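Local atomic coordinates of agglutinin (Narcissus pseudonarcissus, PDB entry 3DZW), a protein that binds mannose-containing glycans, here the disaccharide mannose-alpha1,3-mannose, as a lectin of the monocot mannose-binding family. Residues Ile24-Glu27 with Leu33-Val36; Cys29-Tyr34 with Pro39-Asn44; Val63-Ser66 with Asn70-Trp73. All coordinates share one frame; numbering follows the deposited sequence.

Interaction 1 (Ile24-Glu27 with Leu33-Val36); sequences IMQE and LYDV. With MAN (alpha-D-mannopyranose), chain D; MAN (alpha-D-mannopyranose), chain B.
With CG anti to the carbonyl carbon in both residues (chi1 -70° in Tyr34), the amide of Gln26 and the phenol of Tyr34 approach from opposite directions and meet beside the chain D mannose. Gln26 is extended beyond CG, which carries its amide out to the level of the phenol oxygen. There Tyr34 OH donates to Gln26 OE1 at 2.7 Å, a little off the carbonyl plane. The amide and ring planes lie 28° apart. OE1 sits at the ring edge, near its plane. Ile24 CG2 comes to the same edge, 3.9 Å from Tyr34 CE2, and adds an apolar contact beside the polar one.

The sugar completes the network. O4 of the chain D mannose donates to Tyr34 OH over 2.7 Å. Gln26 NE2 reaches O3 of that mannose at 3.2 Å with an N-H...O angle of 157°, and makes a weaker, more bent bond to its O2. NE2 divides its hydrogens between Asp28 and the sugar, consistent with the amide being turned NE2 toward Asp28 and OE1 toward the phenol. C2 of the chain B mannose lies 3.6 Å from Tyr34 OH. Asp28 and Asn30 bind the disaccharide as well, as expected for the Gln-Asp-Asn-Tyr site of this lectin family, and Asp37 and Lys38 of the second subunit complete the pocket across an interface.

Because Tyr34 OH gives its proton to Gln26, it is left to receive that of the O4 hydroxyl, while NE2 meets the glycosidic O3 and, weakly, the O2 hydroxyl, consistent with a site that reads the linked disaccharide.

Interaction 2 (Cys29-Tyr34 with Pro39-Asn44); sequences CNLVLY and PIWATN. With MAN (alpha-D-mannopyranose), chain D.
Strands 31-34 and 39-42 run antiparallel, their axes 4.7 Å apart at closest and their directions 152° apart, with a one-residue register shift between Leu33 and Tyr34 that makes a beta bulge. Leu33 pairs with Trp41 through its N and the Trp41 O, and Leu33 O then accepts from Ile40 N at 2.9 Å. Toward the open end of the hairpin a side chain replaces the backbone acceptor: Leu31 N donates to Thr43 OG1 at 3.2 Å, while Thr43 N returns a bond to Leu31 O. OG1 can do this because it stands between the backbone N and the carbonyl carbon (chi1 53°); it is also hydrogen-bonded to Thr45.

On the face carrying Val32, Tyr34, Pro39 and Ala42, Val32 CG1 lies 3.5 Å above the Tyr34 plane, offset toward the rim, and touches Pro39 CB alongside. Pro39 CB packs against the ring, 3.7 Å from Tyr34 CE1. This hairpin supplies Asn30, Tyr34 and Pro39 of a mannose pocket on one sheet of the beta-prism II fold. Asn30 OD1 accepts from Thr45 N, which leaves ND2 turned to the sugar and a water. Asn30 ND2 donates to O2 of the chain D mannose at 3.1 Å with a nearly straight 170° angle, and Pro39 CB approaches the sugar C6. The water accepts from Asn30 ND2, donates to Asn44 OD1 and to the sugar O5, and is also bonded to O6, thus linking Asn44 to the ligand.

Leu33 and Trp41 share the other face, and the bulged Ile40 brings CD1 to 3.5 Å from Leu33 CD2. Thr104 and Thr106 of a neighbouring subunit pack here, the former on Trp41, the latter on Leu33 and Ile40.

Interaction 3 (Val63-Ser66 with Asn70-Trp73); sequences VVYS and NPIW. With MAN (alpha-D-mannopyranose), chain E.
Ser66 and Asn70 close the turn of this hairpin with a reciprocal pair of bonds. Ser66 N donates to Asn70 O at 2.9 Å (N-H...O 163°), and Asn70 N donates back to the side-chain oxygen Ser66 OG at 3.1 Å. With chi1 at 70°, OG lies between its own backbone N and carbonyl carbon, the placement that lets it face Asn70 N. OG also takes a weak bond from Arg68 N within the turn, and a water 3.0 Å from Ser66 OG donates on to Asn70 OD1.

Further along, Ile72 N donates to Val64 O at 2.9 Å with an angle of 172°, and Val64 N finds its acceptor in Trp73 O. Val64 and Ser66 thus bond across the hairpin, while the backbones of Val63 and Tyr65 bond to strand 53-56. Val64 CG1 meets Ile72 CG1 at 3.6 Å and Val64 CG2 approaches Trp73 CE3.

Tyr65 OH accepts a bond from O4 of the chain E mannose at 2.8 Å. Gln57 OE1 is the second partner of this phenol oxygen. Val63 CG1 lies over one face of the ring, 3.6 Å above its plane and toward the rim; Pro71 CG approaches Tyr65 CE1 and also the sugar O4. Asp59 and Gln57 hold the same mannose, an arrangement typical of the Gln-Asp-Asn-Tyr carbohydrate site of monocot mannose-binding lectins.

In the fold
From the N terminus, interaction 1 comes first, joining strand 21-25 and the residues after it to strand 31-35. Interaction 2 begins inside the loop that interaction 1 closes and shares Leu33 and Tyr34 with it, so the two overlap along the chain: strand 31-35 is the central partner of both hairpins, and both meet the chain D mannose. Their centres are about 6 Å apart. Interaction 3 follows in series, closing the short turn between strands 62-65 and 71-74 of another sheet, with a second mannose site. The two sheets touch where Met25 SD and Leu31 CD2 pack on Val64, and Thr43 and Trp41 on Trp73.

Interaction 1 (Ile24-Glu27 with Leu33-Val36)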
loop_
_atom_site.group_PDB
_atom_site.type_symbol
_atom_site.label_atom_id
_atom_site.label_comp_id
_atom_site.label_asym_id
_atom_site.label_seq_id
_atom_site.Cartn_x
_atom_site.Cartn_y
_atom_site.Cartn_z
ATOM N N ILE A 24 -12.781 -0.680 11.398
ATOM C CA ILE A 24 -12.754 0.605 12.128
ATOM C C ILE A 24 -13.356 0.665 13.561
ATOM O O ILE A 24 -14.434 0.130 13.829
ATOM C CB ILE A 24 -13.477 1.713 11.232
ATOM C CG1 ILE A 24 -13.417 3.116 11.874
ATOM C CG2 ILE A 24 -14.915 1.309 10.931
ATOM C CD1 ILE A 24 -13.944 4.233 10.945
ATOM N N MET A 25 -12.622 1.350 14.455
ATOM C CA MET A 25 -13.034 1.595 15.819
ATOM C C MET A 25 -13.833 2.900 15.730
ATOM O O MET A 25 -13.266 4.006 15.839
ATOM C CB MET A 25 -11.819 1.728 16.721
ATOM C CG MET A 25 -12.073 2.021 18.247
ATOM S SD MET A 25 -12.888 0.725 19.207
ATOM C CE MET A 25 -14.605 0.879 18.683
ATOM N N GLN A 26 -15.143 2.771 15.516
ATOM C CA GLN A 26 -16.031 3.941 15.340
ATOM C C GLN A 26 -16.213 4.776 16.591
ATOM O O GLN A 26 -16.070 4.280 17.720
ATOM C CB GLN A 26 -17.416 3.491 14.810
ATOM C CG GLN A 26 -17.355 2.828 13.431
ATOM C CD GLN A 26 -18.723 2.482 12.856
ATOM O OE1 GLN A 26 -18.860 2.284 11.643
ATOM N NE2 GLN A 26 -19.750 2.425 13.719
ATOM N N GLU A 27 -16.543 6.057 16.382
ATOM C CA GLU A 27 -16.760 6.991 17.483
ATOM C C GLU A 27 -17.936 6.562 18.378
ATOM O O GLU A 27 -17.952 6.887 19.570
ATOM C CB GLU A 27 -16.981 8.418 16.951
ATOM C CG GLU A 27 -15.753 9.001 16.232
ATOM C CD GLU A 27 -15.961 10.431 15.753
ATOM O OE1 GLU A 27 -17.087 10.962 15.900
ATOM O OE2 GLU A 27 -14.992 11.024 15.227
ATOM N N LEU A 33 -16.340 -4.279 10.713
ATOM C CA LEU A 33 -15.648 -4.661 9.487
ATOM C C LEU A 33 -16.573 -4.385 8.326
ATOM O O LEU A 33 -17.703 -4.911 8.284
ATOM C CB LEU A 33 -15.276 -6.146 9.494
ATOM C CG LEU A 33 -14.605 -6.699 8.210
ATOM C CD1 LEU A 33 -13.278 -6.001 7.929
ATOM C CD2 LEU A 33 -14.401 -8.201 8.307
ATOM N N TYR A 34 -16.121 -3.545 7.378
ATOM C CA TYR A 34 -16.910 -3.209 6.183
ATOM C C TYR A 34 -16.299 -3.722 4.893
ATOM O O TYR A 34 -15.074 -3.741 4.739
ATOM C CB TYR A 34 -17.059 -1.682 6.020
ATOM C CG TYR A 34 -17.926 -0.990 7.030
ATOM C CD1 TYR A 34 -19.309 -0.913 6.849
ATOM C CD2 TYR A 34 -17.372 -0.370 8.145
ATOM C CE1 TYR A 34 -20.114 -0.272 7.760
ATOM C CE2 TYR A 34 -18.173 0.278 9.074
ATOM C CZ TYR A 34 -19.547 0.327 8.874
ATOM O OH TYR A 34 -20.359 0.974 9.788
ATOM N N ASP A 35 -17.166 -4.147 3.964
ATOM C CA ASP A 35 -16.762 -4.554 2.638
ATOM C C ASP A 35 -17.366 -3.442 1.806
ATOM O O ASP A 35 -18.546 -3.490 1.431
ATOM C CB ASP A 35 -17.288 -5.933 2.277
ATOM C CG ASP A 35 -16.844 -6.393 0.887
ATOM O OD1 ASP A 35 -16.347 -5.569 0.118
ATOM O OD2 ASP A 35 -17.008 -7.590 0.570
ATOM N N VAL A 36 -16.549 -2.406 1.549
ATOM C CA VAL A 36 -16.991 -1.191 0.857
ATOM C C VAL A 36 -18.070 -0.527 1.778
ATOM O O VAL A 36 -17.739 -0.093 2.877
ATOM C CB VAL A 36 -17.482 -1.424 -0.612
ATOM C CG1 VAL A 36 -17.843 -0.091 -1.264
ATOM C CG2 VAL A 36 -16.439 -2.087 -1.416
HETATM C C1 MAN D . -24.713 0.151 14.193
HETATM C C2 MAN D . -23.748 1.348 13.832
HETATM C C3 MAN D . -23.456 1.345 12.338
HETATM C C4 MAN D . -22.935 -0.046 11.890
HETATM C C5 MAN D . -23.878 -1.210 12.294
HETATM C C6 MAN D . -23.244 -2.556 12.003
HETATM O O1 MAN D . -26.194 0.420 14.167
HETATM O O2 MAN D . -22.556 1.253 14.576
HETATM O O3 MAN D . -22.518 2.368 12.061
HETATM O O4 MAN D . -22.774 -0.073 10.497
HETATM O O5 MAN D . -24.215 -1.189 13.681
HETATM O O6 MAN D . -24.089 -3.580 12.497
HETATM C C1 MAN B . -23.033 3.308 11.089
HETATM C C2 MAN B . -21.885 4.184 10.592
HETATM C C3 MAN B . -21.445 5.178 11.660
HETATM C C4 MAN B . -22.637 5.947 12.185
HETATM C C5 MAN B . -23.730 4.984 12.645
HETATM C C6 MAN B . -24.968 5.732 13.137
HETATM O O2 MAN B . -22.288 4.887 9.438
HETATM O O3 MAN B . -20.499 6.082 11.119
HETATM O O4 MAN B . -22.209 6.749 13.256
HETATM O O5 MAN B . -24.104 4.118 11.577
HETATM O O6 MAN B . -25.818 4.827 13.801
#

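Interaction 2 (Cys29-Tyr34 with Pro39-Asn44)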
loop_
_atom_site.group_PDB
_atom_site.type_symbol
_atom_site.label_atom_id
_atom_site.label_comp_id
_atom_site.label_asym_id
_atom_site.label_seq_id
_atom_site.Cartn_x
_atom_site.Cartn_y
_atom_site.Cartn_z
ATOM N N CYS A 29 -18.445 3.707 19.514
ATOM C CA CYS A 29 -17.920 2.501 20.286
ATOM C C CYS A 29 -18.172 1.108 19.641
ATOM O O CYS A 29 -17.907 0.086 20.267
ATOM C CB CYS A 29 -18.405 2.516 21.765
ATOM S SG CYS A 29 -17.635 3.771 22.721
ATOM N N ASN A 30 -18.655 1.080 18.395
ATOM C CA ASN A 30 -18.876 -0.159 17.721
ATOM C C ASN A 30 -17.662 -0.417 16.817
ATOM O O ASN A 30 -17.246 0.463 16.058
ATOM C CB ASN A 30 -20.173 -0.109 16.896
ATOM C CG ASN A 30 -20.717 -1.530 16.515
ATOM O OD1 ASN A 30 -20.299 -2.556 17.078
ATOM N ND2 ASN A 30 -21.673 -1.565 15.583
ATOM N N LEU A 31 -17.065 -1.607 16.957
ATOM C CA LEU A 31 -15.915 -2.034 16.142
ATOM C C LEU A 31 -16.501 -2.809 15.015
ATOM O O LEU A 31 -17.084 -3.874 15.230
ATOM C CB LEU A 31 -14.964 -2.889 16.967
ATOM C CG LEU A 31 -13.748 -3.522 16.269
ATOM C CD1 LEU A 31 -12.835 -2.482 15.672
ATOM C CD2 LEU A 31 -12.985 -4.409 17.267
ATOM N N VAL A 32 -16.346 -2.295 13.785
ATOM C CA VAL A 32 -16.973 -2.889 12.621
ATOM C C VAL A 32 -16.061 -3.160 11.406
ATOM O O VAL A 32 -15.148 -2.387 11.117
ATOM C CB VAL A 32 -18.093 -1.928 12.115
ATOM C CG1 VAL A 32 -18.901 -2.557 10.972
ATOM C CG2 VAL A 32 -19.018 -1.517 13.263
ATOM N N LEU A 33 -16.340 -4.279 10.713
ATOM C CA LEU A 33 -15.648 -4.661 9.487
ATOM C C LEU A 33 -16.573 -4.385 8.326
ATOM O O LEU A 33 -17.703 -4.911 8.284
ATOM C CB LEU A 33 -15.276 -6.146 9.494
ATOM C CG LEU A 33 -14.605 -6.699 8.210
ATOM C CD1 LEU A 33 -13.278 -6.001 7.929
ATOM C CD2 LEU A 33 -14.401 -8.201 8.307
ATOM N N TYR A 34 -16.121 -3.545 7.378
ATOM C CA TYR A 34 -16.910 -3.209 6.183
ATOM C C TYR A 34 -16.299 -3.722 4.893
ATOM O O TYR A 34 -15.074 -3.741 4.739
ATOM C CB TYR A 34 -17.059 -1.682 6.020
ATOM C CG TYR A 34 -17.926 -0.990 7.030
ATOM C CD1 TYR A 34 -19.309 -0.913 6.849
ATOM C CD2 TYR A 34 -17.372 -0.370 8.145
ATOM C CE1 TYR A 34 -20.114 -0.272 7.760
ATOM C CE2 TYR A 34 -18.173 0.278 9.074
ATOM C CZ TYR A 34 -19.547 0.327 8.874
ATOM O OH TYR A 34 -20.359 0.974 9.788
ATOM N N PRO A 39 -21.635 -3.604 6.124
ATOM C CA PRO A 39 -21.049 -4.151 7.339
ATOM C C PRO A 39 -21.224 -5.660 7.349
ATOM O O PRO A 39 -22.335 -6.155 7.133
ATOM C CB PRO A 39 -21.865 -3.498 8.452
ATOM C CG PRO A 39 -23.181 -3.211 7.842
ATOM C CD PRO A 39 -22.936 -2.951 6.385
ATOM N N ILE A 40 -20.135 -6.382 7.576
ATOM C CA ILE A 40 -20.165 -7.863 7.585
ATOM C C ILE A 40 -19.877 -8.495 8.977
ATOM O O ILE A 40 -20.145 -9.678 9.180
ATOM C CB ILE A 40 -19.199 -8.454 6.507
ATOM C CG1 ILE A 40 -17.756 -8.020 6.748
ATOM C CG2 ILE A 40 -19.657 -8.039 5.096
ATOM C CD1 ILE A 40 -16.776 -8.590 5.746
ATOM N N TRP A 41 -19.333 -7.704 9.912
ATOM C CA TRP A 41 -19.043 -8.177 11.276
ATOM C C TRP A 41 -18.929 -6.987 12.206
ATOM O O TRP A 41 -18.488 -5.905 11.794
ATOM C CB TRP A 41 -17.747 -8.997 11.316
ATOM C CG TRP A 41 -17.425 -9.619 12.688
ATOM C CD1 TRP A 41 -17.741 -10.880 13.111
ATOM C CD2 TRP A 41 -16.729 -8.995 13.782
ATOM N NE1 TRP A 41 -17.286 -11.080 14.400
ATOM C CE2 TRP A 41 -16.669 -9.939 14.836
ATOM C CE3 TRP A 41 -16.162 -7.728 13.977
ATOM C CZ2 TRP A 41 -16.053 -9.658 16.063
ATOM C CZ3 TRP A 41 -15.551 -7.450 15.200
ATOM C CH2 TRP A 41 -15.504 -8.415 16.226
ATOM N N ALA A 42 -19.319 -7.176 13.468
ATOM C CA ALA A 42 -19.225 -6.108 14.465
ATOM C C ALA A 42 -19.289 -6.656 15.881
ATOM O O ALA A 42 -19.760 -7.777 16.105
ATOM C CB ALA A 42 -20.329 -5.071 14.246
ATOM N N THR A 43 -18.807 -5.860 16.836
ATOM C CA THR A 43 -18.834 -6.237 18.249
ATOM C C THR A 43 -20.231 -5.996 18.854
ATOM O O THR A 43 -20.522 -6.461 19.969
ATOM C CB THR A 43 -17.779 -5.475 19.064
ATOM O OG1 THR A 43 -17.915 -4.053 18.839
ATOM C CG2 THR A 43 -16.374 -5.916 18.668
ATOM N N ASN A 44 -21.085 -5.267 18.111
ATOM C CA ASN A 44 -22.453 -4.963 18.540
ATOM C C ASN A 44 -22.463 -4.191 19.848
ATOM O O ASN A 44 -23.260 -4.473 20.748
ATOM C CB ASN A 44 -23.273 -6.256 18.651
ATOM C CG ASN A 44 -23.292 -7.054 17.345
ATOM O OD1 ASN A 44 -23.314 -6.486 16.257
ATOM N ND2 ASN A 44 -23.303 -8.367 17.458
HETATM C C1 MAN D . -24.713 0.151 14.193
HETATM C C2 MAN D . -23.748 1.348 13.832
HETATM C C3 MAN D . -23.456 1.345 12.338
HETATM C C4 MAN D . -22.935 -0.046 11.890
HETATM C C5 MAN D . -23.878 -1.210 12.294
HETATM C C6 MAN D . -23.244 -2.556 12.003
HETATM O O1 MAN D . -26.194 0.420 14.167
HETATM O O2 MAN D . -22.556 1.253 14.576
HETATM O O3 MAN D . -22.518 2.368 12.061
HETATM O O4 MAN D . -22.774 -0.073 10.497
HETATM O O5 MAN D . -24.215 -1.189 13.681
HETATM O O6 MAN D . -24.089 -3.580 12.497
HETATM O O HOH W 1 -23.893 -3.912 15.336
#

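Interaction 3 (Val63-Ser66 with Asn70-Trp73)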
loop_
_atom_site.group_PDB
_atom_site.type_symbol
_atom_site.label_atom_id
_atom_site.label_comp_id
_atom_site.label_asym_id
_atom_site.label_seq_id
_atom_site.Cartn_x
_atom_site.Cartn_y
_atom_site.Cartn_z
ATOM N N VAL A 63 -8.876 -6.158 22.963
ATOM C CA VAL A 63 -9.943 -5.576 23.811
ATOM C C VAL A 63 -10.415 -4.157 23.455
ATOM O O VAL A 63 -9.613 -3.294 23.095
ATOM C CB VAL A 63 -9.456 -5.528 25.298
ATOM C CG1 VAL A 63 -10.585 -5.088 26.243
ATOM C CG2 VAL A 63 -8.885 -6.885 25.736
ATOM N N VAL A 64 -11.738 -3.932 23.564
ATOM C CA VAL A 64 -12.325 -2.625 23.355
ATOM C C VAL A 64 -12.561 -2.027 24.748
ATOM O O VAL A 64 -13.260 -2.634 25.573
ATOM C CB VAL A 64 -13.642 -2.682 22.604
ATOM C CG1 VAL A 64 -14.301 -1.271 22.551
ATOM C CG2 VAL A 64 -13.440 -3.244 21.194
ATOM N N TYR A 65 -11.965 -0.854 25.013
ATOM C CA TYR A 65 -12.113 -0.163 26.318
ATOM C C TYR A 65 -12.986 1.086 26.225
ATOM O O TYR A 65 -12.945 1.814 25.232
ATOM C CB TYR A 65 -10.743 0.221 26.900
ATOM C CG TYR A 65 -9.937 -0.938 27.447
ATOM C CD1 TYR A 65 -10.152 -1.401 28.738
ATOM C CD2 TYR A 65 -8.939 -1.553 26.682
ATOM C CE1 TYR A 65 -9.417 -2.461 29.264
ATOM C CE2 TYR A 65 -8.187 -2.621 27.200
ATOM C CZ TYR A 65 -8.440 -3.069 28.500
ATOM O OH TYR A 65 -7.716 -4.121 29.034
ATOM N N SER A 66 -13.763 1.333 27.283
ATOM C CA SER A 66 -14.627 2.489 27.361
ATOM C C SER A 66 -13.796 3.714 27.705
ATOM O O SER A 66 -12.628 3.578 28.058
ATOM C CB SER A 66 -15.669 2.285 28.443
ATOM O OG SER A 66 -15.065 2.320 29.727
ATOM N N ASN A 70 -12.744 0.710 31.072
ATOM C CA ASN A 70 -13.383 -0.533 31.456
ATOM C C ASN A 70 -13.618 -1.342 30.197
ATOM O O ASN A 70 -14.089 -0.791 29.192
ATOM C CB ASN A 70 -14.713 -0.281 32.157
ATOM C CG ASN A 70 -14.558 0.480 33.492
ATOM O OD1 ASN A 70 -15.381 1.329 33.821
ATOM N ND2 ASN A 70 -13.502 0.172 34.247
ATOM N N PRO A 71 -13.275 -2.657 30.216
ATOM C CA PRO A 71 -13.519 -3.456 29.003
ATOM C C PRO A 71 -15.002 -3.624 28.685
ATOM O O PRO A 71 -15.807 -3.812 29.598
ATOM C CB PRO A 71 -12.905 -4.829 29.348
ATOM C CG PRO A 71 -12.108 -4.626 30.574
ATOM C CD PRO A 71 -12.656 -3.456 31.287
ATOM N N ILE A 72 -15.359 -3.515 27.401
ATOM C CA ILE A 72 -16.765 -3.719 26.957
ATOM C C ILE A 72 -16.870 -4.880 25.924
ATOM O O ILE A 72 -17.968 -5.285 25.558
ATOM C CB ILE A 72 -17.429 -2.414 26.409
ATOM C CG1 ILE A 72 -16.739 -1.919 25.128
ATOM C CG2 ILE A 72 -17.433 -1.332 27.490
ATOM C CD1 ILE A 72 -17.397 -0.685 24.518
ATOM N N TRP A 73 -15.707 -5.386 25.472
ATOM C CA TRP A 73 -15.627 -6.504 24.536
ATOM C C TRP A 73 -14.204 -7.006 24.490
ATOM O O TRP A 73 -13.255 -6.214 24.605
ATOM C CB TRP A 73 -16.061 -6.101 23.116
ATOM C CG TRP A 73 -16.034 -7.287 22.119
ATOM C CD1 TRP A 73 -17.078 -8.106 21.797
ATOM C CD2 TRP A 73 -14.897 -7.768 21.366
ATOM N NE1 TRP A 73 -16.673 -9.061 20.882
ATOM C CE2 TRP A 73 -15.341 -8.877 20.602
ATOM C CE3 TRP A 73 -13.553 -7.371 21.262
ATOM C CZ2 TRP A 73 -14.486 -9.590 19.741
ATOM C CZ3 TRP A 73 -12.706 -8.085 20.405
ATOM C CH2 TRP A 73 -13.183 -9.180 19.659
HETATM C C1 MAN E . -7.916 -10.389 30.403
HETATM C C2 MAN E . -6.745 -9.299 30.398
HETATM C C3 MAN E . -7.208 -7.911 30.790
HETATM C C4 MAN E . -8.493 -7.538 30.051
HETATM C C5 MAN E . -9.617 -8.561 30.299
HETATM C C6 MAN E . -10.856 -8.219 29.493
HETATM O O1 MAN E . -7.926 -11.415 31.518
HETATM O O2 MAN E . -6.206 -9.267 29.108
HETATM O O3 MAN E . -6.194 -6.978 30.467
HETATM O O4 MAN E . -8.932 -6.258 30.464
HETATM O O5 MAN E . -9.252 -9.882 29.924
HETATM O O6 MAN E . -11.795 -9.282 29.601
HETATM O O HOH W 2 -17.479 1.803 31.403
#